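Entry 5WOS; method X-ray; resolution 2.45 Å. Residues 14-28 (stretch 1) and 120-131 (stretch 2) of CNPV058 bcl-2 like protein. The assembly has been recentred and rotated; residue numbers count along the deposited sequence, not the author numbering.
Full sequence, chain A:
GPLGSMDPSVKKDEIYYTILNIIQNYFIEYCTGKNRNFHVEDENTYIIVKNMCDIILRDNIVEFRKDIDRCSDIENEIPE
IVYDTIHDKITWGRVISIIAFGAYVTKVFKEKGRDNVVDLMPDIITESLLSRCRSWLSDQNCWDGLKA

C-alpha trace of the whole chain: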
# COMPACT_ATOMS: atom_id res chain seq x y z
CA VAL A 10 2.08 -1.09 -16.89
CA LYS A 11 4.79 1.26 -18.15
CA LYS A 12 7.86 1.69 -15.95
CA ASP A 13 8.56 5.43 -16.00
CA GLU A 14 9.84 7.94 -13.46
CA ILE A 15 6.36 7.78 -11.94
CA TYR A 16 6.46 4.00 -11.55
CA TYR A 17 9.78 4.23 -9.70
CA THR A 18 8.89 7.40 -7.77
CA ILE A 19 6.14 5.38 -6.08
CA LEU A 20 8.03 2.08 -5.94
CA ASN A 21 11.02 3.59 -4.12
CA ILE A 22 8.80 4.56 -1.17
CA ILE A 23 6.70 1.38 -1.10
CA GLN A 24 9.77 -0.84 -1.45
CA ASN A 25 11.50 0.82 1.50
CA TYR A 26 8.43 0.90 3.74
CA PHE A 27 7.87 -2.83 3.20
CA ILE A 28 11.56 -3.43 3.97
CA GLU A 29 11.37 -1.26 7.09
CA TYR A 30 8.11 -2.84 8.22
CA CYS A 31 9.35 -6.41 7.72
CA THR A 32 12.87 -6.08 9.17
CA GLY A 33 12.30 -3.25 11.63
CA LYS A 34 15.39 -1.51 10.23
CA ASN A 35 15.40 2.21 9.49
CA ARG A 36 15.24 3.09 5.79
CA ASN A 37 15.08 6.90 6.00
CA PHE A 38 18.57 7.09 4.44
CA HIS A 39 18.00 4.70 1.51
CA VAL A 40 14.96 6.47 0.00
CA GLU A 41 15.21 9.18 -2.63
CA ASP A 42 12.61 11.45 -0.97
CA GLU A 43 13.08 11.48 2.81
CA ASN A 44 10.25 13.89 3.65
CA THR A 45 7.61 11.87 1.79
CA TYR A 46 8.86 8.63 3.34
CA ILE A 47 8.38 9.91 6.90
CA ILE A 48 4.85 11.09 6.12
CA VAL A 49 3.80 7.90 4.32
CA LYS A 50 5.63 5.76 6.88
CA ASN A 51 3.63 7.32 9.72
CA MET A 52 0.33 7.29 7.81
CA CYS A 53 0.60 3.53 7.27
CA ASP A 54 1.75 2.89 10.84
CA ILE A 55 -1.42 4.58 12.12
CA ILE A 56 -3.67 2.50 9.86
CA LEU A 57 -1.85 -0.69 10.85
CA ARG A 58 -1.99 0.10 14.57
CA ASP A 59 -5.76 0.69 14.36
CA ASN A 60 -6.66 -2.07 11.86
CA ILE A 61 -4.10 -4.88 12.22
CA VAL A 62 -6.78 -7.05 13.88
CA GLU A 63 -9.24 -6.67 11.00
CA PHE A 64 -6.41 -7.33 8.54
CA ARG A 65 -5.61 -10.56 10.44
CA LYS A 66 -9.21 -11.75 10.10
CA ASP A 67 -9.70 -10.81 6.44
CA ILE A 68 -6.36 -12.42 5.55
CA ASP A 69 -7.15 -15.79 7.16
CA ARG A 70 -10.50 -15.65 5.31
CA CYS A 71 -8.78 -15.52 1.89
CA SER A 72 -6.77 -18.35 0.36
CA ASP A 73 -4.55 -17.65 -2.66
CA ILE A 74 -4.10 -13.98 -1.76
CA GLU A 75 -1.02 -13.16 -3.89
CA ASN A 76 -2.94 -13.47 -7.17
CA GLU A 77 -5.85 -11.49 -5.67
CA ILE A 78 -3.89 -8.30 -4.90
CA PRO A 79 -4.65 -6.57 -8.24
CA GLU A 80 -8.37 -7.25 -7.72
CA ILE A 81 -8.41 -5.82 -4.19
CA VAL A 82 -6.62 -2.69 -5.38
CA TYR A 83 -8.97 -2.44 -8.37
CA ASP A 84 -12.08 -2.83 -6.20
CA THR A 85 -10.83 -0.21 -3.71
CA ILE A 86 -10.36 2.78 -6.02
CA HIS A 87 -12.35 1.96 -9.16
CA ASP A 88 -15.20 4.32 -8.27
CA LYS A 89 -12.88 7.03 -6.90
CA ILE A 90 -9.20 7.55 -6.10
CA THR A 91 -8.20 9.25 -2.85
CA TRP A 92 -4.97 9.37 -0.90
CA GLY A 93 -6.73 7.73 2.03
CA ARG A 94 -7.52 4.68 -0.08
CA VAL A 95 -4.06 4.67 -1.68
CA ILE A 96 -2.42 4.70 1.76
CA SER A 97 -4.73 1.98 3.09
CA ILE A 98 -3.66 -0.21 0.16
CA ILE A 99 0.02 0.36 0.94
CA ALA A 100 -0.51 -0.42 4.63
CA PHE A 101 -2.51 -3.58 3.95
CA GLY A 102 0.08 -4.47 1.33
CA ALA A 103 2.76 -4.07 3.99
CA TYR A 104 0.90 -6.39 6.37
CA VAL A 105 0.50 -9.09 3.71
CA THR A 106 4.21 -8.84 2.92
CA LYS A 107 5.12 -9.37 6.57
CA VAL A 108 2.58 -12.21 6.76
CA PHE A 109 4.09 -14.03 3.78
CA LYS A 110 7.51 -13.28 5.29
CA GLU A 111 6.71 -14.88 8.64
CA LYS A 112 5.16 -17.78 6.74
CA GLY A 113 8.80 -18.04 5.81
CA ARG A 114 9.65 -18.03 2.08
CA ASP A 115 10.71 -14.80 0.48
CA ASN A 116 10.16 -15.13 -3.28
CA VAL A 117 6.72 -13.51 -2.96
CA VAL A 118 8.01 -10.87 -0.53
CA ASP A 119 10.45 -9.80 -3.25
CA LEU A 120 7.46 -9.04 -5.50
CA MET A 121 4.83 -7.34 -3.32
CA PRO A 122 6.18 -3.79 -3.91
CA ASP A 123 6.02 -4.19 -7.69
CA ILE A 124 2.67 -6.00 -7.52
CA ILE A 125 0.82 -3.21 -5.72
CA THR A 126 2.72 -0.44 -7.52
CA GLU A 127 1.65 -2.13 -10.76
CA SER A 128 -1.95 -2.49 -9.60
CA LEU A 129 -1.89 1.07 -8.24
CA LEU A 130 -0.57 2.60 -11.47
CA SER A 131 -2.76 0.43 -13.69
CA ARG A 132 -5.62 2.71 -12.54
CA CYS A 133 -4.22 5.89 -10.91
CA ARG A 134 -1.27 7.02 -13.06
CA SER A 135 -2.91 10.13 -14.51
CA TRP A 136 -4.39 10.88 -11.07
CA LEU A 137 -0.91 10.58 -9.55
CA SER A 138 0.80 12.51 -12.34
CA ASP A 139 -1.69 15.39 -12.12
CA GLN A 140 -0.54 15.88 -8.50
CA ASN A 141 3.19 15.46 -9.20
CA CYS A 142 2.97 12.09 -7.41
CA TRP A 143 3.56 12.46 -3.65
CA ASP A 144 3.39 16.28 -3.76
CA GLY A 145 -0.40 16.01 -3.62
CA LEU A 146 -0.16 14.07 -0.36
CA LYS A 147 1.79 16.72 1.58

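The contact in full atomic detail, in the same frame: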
# COMPACT_ATOMS: atom_id res chain seq x y z
N GLU A 14 9.43 7.29 -14.71
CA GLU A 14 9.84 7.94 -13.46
C GLU A 14 8.74 7.84 -12.43
O GLU A 14 9.02 7.70 -11.23
CB GLU A 14 10.22 9.40 -13.71
CG GLU A 14 11.46 9.60 -14.57
CD GLU A 14 11.24 9.26 -16.03
OE1 GLU A 14 10.07 9.21 -16.46
OE2 GLU A 14 12.24 9.03 -16.74
N ILE A 15 7.48 7.89 -12.87
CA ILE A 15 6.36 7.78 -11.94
C ILE A 15 6.34 6.40 -11.29
O ILE A 15 6.23 6.28 -10.07
CB ILE A 15 5.03 8.10 -12.66
CG1 ILE A 15 5.05 9.55 -13.15
CG2 ILE A 15 3.83 7.81 -11.74
CD1 ILE A 15 3.70 10.14 -13.50
N TYR A 16 6.46 5.35 -12.10
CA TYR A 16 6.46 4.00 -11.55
C TYR A 16 7.50 3.86 -10.44
O TYR A 16 7.22 3.27 -9.39
CB TYR A 16 6.72 2.97 -12.65
CG TYR A 16 6.81 1.55 -12.14
CD1 TYR A 16 5.69 0.73 -12.08
CD2 TYR A 16 8.02 1.02 -11.70
CE1 TYR A 16 5.76 -0.56 -11.61
CE2 TYR A 16 8.11 -0.27 -11.22
CZ TYR A 16 6.98 -1.06 -11.18
OH TYR A 16 7.06 -2.35 -10.71
N TYR A 17 8.70 4.41 -10.66
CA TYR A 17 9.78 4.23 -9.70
C TYR A 17 9.72 5.27 -8.59
O TYR A 17 10.20 5.01 -7.48
CB TYR A 17 11.12 4.27 -10.44
CG TYR A 17 11.37 2.98 -11.21
CD1 TYR A 17 11.59 1.79 -10.54
CD2 TYR A 17 11.36 2.95 -12.60
CE1 TYR A 17 11.80 0.60 -11.22
CE2 TYR A 17 11.57 1.77 -13.30
CZ TYR A 17 11.79 0.59 -12.60
OH TYR A 17 12.00 -0.59 -13.27
N THR A 18 9.13 6.44 -8.85
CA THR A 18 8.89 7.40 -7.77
C THR A 18 8.03 6.78 -6.68
O THR A 18 8.30 6.96 -5.49
CB THR A 18 8.24 8.67 -8.32
OG1 THR A 18 9.08 9.26 -9.33
CG2 THR A 18 8.04 9.70 -7.21
N ILE A 19 6.99 6.05 -7.06
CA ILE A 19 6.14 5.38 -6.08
C ILE A 19 6.83 4.15 -5.51
O ILE A 19 6.83 3.92 -4.30
CB ILE A 19 4.77 5.04 -6.71
CG1 ILE A 19 3.91 6.30 -6.81
CG2 ILE A 19 4.05 3.94 -5.91
CD1 ILE A 19 3.64 6.72 -8.21
N LEU A 20 7.43 3.34 -6.38
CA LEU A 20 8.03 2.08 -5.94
C LEU A 20 9.11 2.31 -4.89
O LEU A 20 9.21 1.56 -3.92
CB LEU A 20 8.60 1.33 -7.15
CG LEU A 20 9.35 0.02 -6.87
CD1 LEU A 20 8.41 -1.09 -6.43
CD2 LEU A 20 10.13 -0.39 -8.10
N ASN A 21 9.94 3.34 -5.07
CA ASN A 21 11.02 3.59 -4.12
C ASN A 21 10.49 3.70 -2.69
O ASN A 21 11.11 3.19 -1.75
CB ASN A 21 11.78 4.86 -4.50
CG ASN A 21 12.88 5.20 -3.51
OD1 ASN A 21 12.74 6.12 -2.71
ND2 ASN A 21 13.97 4.44 -3.56
N ILE A 22 9.35 4.37 -2.51
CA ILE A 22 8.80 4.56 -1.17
C ILE A 22 8.14 3.28 -0.67
O ILE A 22 8.34 2.88 0.49
CB ILE A 22 7.82 5.74 -1.18
CG1 ILE A 22 8.61 7.05 -1.07
CG2 ILE A 22 6.80 5.64 -0.05
CD1 ILE A 22 7.87 8.22 -1.61
N ILE A 23 7.35 2.62 -1.51
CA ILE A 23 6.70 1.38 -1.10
C ILE A 23 7.74 0.31 -0.80
O ILE A 23 7.64 -0.41 0.20
CB ILE A 23 5.71 0.91 -2.19
CG1 ILE A 23 4.64 1.97 -2.43
CG2 ILE A 23 5.07 -0.42 -1.78
CD1 ILE A 23 3.70 1.64 -3.56
N GLN A 24 8.75 0.18 -1.66
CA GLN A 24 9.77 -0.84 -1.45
C GLN A 24 10.46 -0.66 -0.10
O GLN A 24 10.68 -1.63 0.63
CB GLN A 24 10.78 -0.80 -2.59
CG GLN A 24 11.51 -2.10 -2.82
CD GLN A 24 12.01 -2.23 -4.25
OE1 GLN A 24 12.32 -1.23 -4.90
NE2 GLN A 24 12.10 -3.46 -4.74
N ASN A 25 10.79 0.58 0.26
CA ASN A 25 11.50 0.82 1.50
C ASN A 25 10.60 0.71 2.72
O ASN A 25 11.06 0.28 3.79
CB ASN A 25 12.19 2.18 1.46
CG ASN A 25 13.54 2.13 0.77
OD1 ASN A 25 14.55 1.76 1.38
ND2 ASN A 25 13.58 2.50 -0.51
N TYR A 26 9.32 1.07 2.61
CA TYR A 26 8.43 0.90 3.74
C TYR A 26 8.20 -0.58 4.03
O TYR A 26 8.20 -1.00 5.19
CB TYR A 26 7.10 1.61 3.51
CG TYR A 26 6.15 1.45 4.67
CD1 TYR A 26 4.99 0.69 4.56
CD2 TYR A 26 6.43 2.04 5.90
CE1 TYR A 26 4.14 0.54 5.63
CE2 TYR A 26 5.58 1.89 6.97
CZ TYR A 26 4.44 1.14 6.83
OH TYR A 26 3.58 0.99 7.90
N PHE A 27 8.00 -1.39 2.99
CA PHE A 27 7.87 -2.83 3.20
C PHE A 27 9.12 -3.38 3.87
O PHE A 27 9.04 -4.11 4.86
CB PHE A 27 7.61 -3.54 1.86
CG PHE A 27 6.23 -3.32 1.31
CD1 PHE A 27 5.37 -2.39 1.86
CD2 PHE A 27 5.79 -4.07 0.23
CE1 PHE A 27 4.10 -2.20 1.34
CE2 PHE A 27 4.52 -3.88 -0.29
CZ PHE A 27 3.68 -2.95 0.27
N ILE A 28 10.30 -3.02 3.34
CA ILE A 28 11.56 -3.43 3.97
C ILE A 28 11.57 -3.02 5.44
O ILE A 28 11.80 -3.84 6.33
CB ILE A 28 12.75 -2.82 3.21
CG1 ILE A 28 12.87 -3.47 1.82
CG2 ILE A 28 14.05 -3.01 3.99
CD1 ILE A 28 13.80 -2.74 0.90
N LEU A 120 8.31 -9.53 -4.44
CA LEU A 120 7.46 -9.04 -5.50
C LEU A 120 6.37 -8.08 -5.04
O LEU A 120 5.91 -7.26 -5.84
CB LEU A 120 6.79 -10.21 -6.23
CG LEU A 120 7.72 -11.32 -6.71
CD1 LEU A 120 6.93 -12.35 -7.50
CD2 LEU A 120 8.88 -10.77 -7.53
N MET A 121 5.95 -8.15 -3.78
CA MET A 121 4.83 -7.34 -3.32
C MET A 121 4.95 -5.87 -3.68
O MET A 121 3.94 -5.28 -4.12
CB MET A 121 4.66 -7.50 -1.80
CG MET A 121 4.01 -8.81 -1.37
SD MET A 121 2.37 -9.08 -2.07
CE MET A 121 1.45 -7.71 -1.36
N PRO A 122 6.10 -5.21 -3.52
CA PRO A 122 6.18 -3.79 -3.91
C PRO A 122 5.80 -3.56 -5.36
O PRO A 122 4.99 -2.66 -5.66
CB PRO A 122 7.64 -3.43 -3.63
CG PRO A 122 8.08 -4.42 -2.59
CD PRO A 122 7.36 -5.69 -2.91
N ASP A 123 6.35 -4.35 -6.28
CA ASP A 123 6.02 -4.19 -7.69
C ASP A 123 4.56 -4.54 -7.96
O ASP A 123 3.91 -3.90 -8.79
CB ASP A 123 6.94 -5.05 -8.54
CG ASP A 123 8.35 -4.49 -8.63
OD1 ASP A 123 8.52 -3.40 -9.22
OD2 ASP A 123 9.28 -5.14 -8.11
N ILE A 124 4.02 -5.54 -7.25
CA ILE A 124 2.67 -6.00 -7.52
C ILE A 124 1.64 -4.92 -7.20
O ILE A 124 0.70 -4.69 -7.97
CB ILE A 124 2.38 -7.30 -6.75
CG1 ILE A 124 3.24 -8.44 -7.30
CG2 ILE A 124 0.89 -7.68 -6.86
CD1 ILE A 124 3.15 -9.73 -6.51
N ILE A 125 1.79 -4.24 -6.06
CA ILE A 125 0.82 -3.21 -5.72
C ILE A 125 1.11 -1.93 -6.51
O ILE A 125 0.18 -1.27 -6.99
CB ILE A 125 0.76 -2.95 -4.20
CG1 ILE A 125 1.96 -2.15 -3.69
CG2 ILE A 125 0.65 -4.27 -3.44
CD1 ILE A 125 1.74 -1.62 -2.30
N THR A 126 2.38 -1.59 -6.69
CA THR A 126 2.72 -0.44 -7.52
C THR A 126 2.17 -0.62 -8.93
O THR A 126 1.66 0.34 -9.54
CB THR A 126 4.23 -0.23 -7.56
OG1 THR A 126 4.76 -0.23 -6.23
CG2 THR A 126 4.57 1.10 -8.23
N GLU A 127 2.26 -1.83 -9.47
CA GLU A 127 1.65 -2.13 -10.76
C GLU A 127 0.14 -1.96 -10.70
O GLU A 127 -0.45 -1.25 -11.53
CB GLU A 127 2.01 -3.55 -11.20
CG GLU A 127 3.22 -3.63 -12.11
CD GLU A 127 3.49 -5.05 -12.60
OE1 GLU A 127 4.57 -5.58 -12.31
OE2 GLU A 127 2.60 -5.62 -13.27
N SER A 128 -0.51 -2.62 -9.74
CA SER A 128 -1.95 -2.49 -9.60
C SER A 128 -2.35 -1.04 -9.35
O SER A 128 -3.36 -0.57 -9.88
CB SER A 128 -2.45 -3.38 -8.46
OG SER A 128 -1.99 -4.71 -8.60
N LEU A 129 -1.57 -0.32 -8.55
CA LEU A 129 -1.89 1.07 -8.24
C LEU A 129 -1.82 1.93 -9.50
O LEU A 129 -2.72 2.72 -9.78
CB LEU A 129 -0.94 1.60 -7.16
CG LEU A 129 -1.49 2.40 -5.98
CD1 LEU A 129 -2.68 1.74 -5.32
CD2 LEU A 129 -0.37 2.57 -4.97
N LEU A 130 -0.75 1.78 -10.28
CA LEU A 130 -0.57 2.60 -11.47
C LEU A 130 -1.47 2.17 -12.61
O LEU A 130 -1.83 3.00 -13.45
CB LEU A 130 0.89 2.56 -11.91
CG LEU A 130 1.84 3.18 -10.91
CD1 LEU A 130 3.24 2.73 -11.17
CD2 LEU A 130 1.75 4.69 -10.97
N SER A 131 -1.84 0.89 -12.67
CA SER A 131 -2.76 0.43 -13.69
C SER A 131 -4.07 1.21 -13.69
O SER A 131 -4.83 1.11 -14.67
CB SER A 131 -3.05 -1.06 -13.51
OG SER A 131 -4.13 -1.47 -14.33

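Residues 14-28 form one helix and residues 121-131 another, with Leu120 leading into the second. The two run in roughly opposite directions, at 140° between their N-to-C axes, and approach to 9.0 Å. The backbones come close where Gln24 CA lies 5.3 Å from Pro122 CA and where Leu20 CA lies 6.1 Å from Thr126 CA. The contact buries 680 Å² in all and is mostly apolar.

Three side chains fit as knobs into holes. Pro122 sits among Leu20, Ile23, Gln24 and Phe27. Here the backbones are close, and Pro122 CB is 4.0 Å from Gln24 CA. Thr126 points toward the first helix and sits among Tyr16, Ile19, Leu20 and Ile23. Its chi1 is m (-50°), which places OG1 2.5 Å from Pro122 O, one turn back, as a hydrogen bond donor. The hydroxyl is thus satisfied within its own helix, although Ile23 CD1 packs 3.4 Å from Thr126 OG1. The same rotamer leaves CG2 free for apolar contact, 3.7 Å from Ile19 CG2.

Tyr16 is the third knob, set among Asp123, Thr126, Glu127 and Leu130. Its CA-to-CB bond points sideways, but chi1 t (177°) and chi2 92° bring the ring across to the second helix. Thr126 CG2 lies over one face of the Tyr16 ring in a CH-pi contact, 4.2 Å from its centroid. Tyr16 CD1 also packs tightly against Leu130 CD1, at 3.3 Å. At the ring edge, Tyr16 OH donates a hydrogen bond to Asp123 OD1 at 2.3 Å, which is very short. This is the only hydrogen bond between the stretches. Asp123 also starts sideways, and its m rotamer (-74°) carries the carboxylate to the hydroxyl.

Leu20 starts sideways too. With chi1 t and chi2 p, its methyls reach the second helix: CD1 is 3.7 Å from Pro122 CB, and CD2 is 3.6 Å from Asp123 OD1.

Ile23 points toward the second helix in an m, t conformation. Its CG2 meets Ile125 CD1 at 3.6 Å, while its CD1 extends to Thr126. Ile125 has chi1 p (75°) and chi2 t; its CD1 also reaches Phe27 CZ, at 3.5 Å. The Phe27 ring, with chi1 m, further packs through CD2 against Pro122 CG at 3.6 Å.

At the other end, Leu130 takes an m, t conformation. Its CD2 meets Ile15 CG2 at 3.8 Å and Ile19 CD1 at 3.9 Å. Ile19 has chi2 at 114°, between wells.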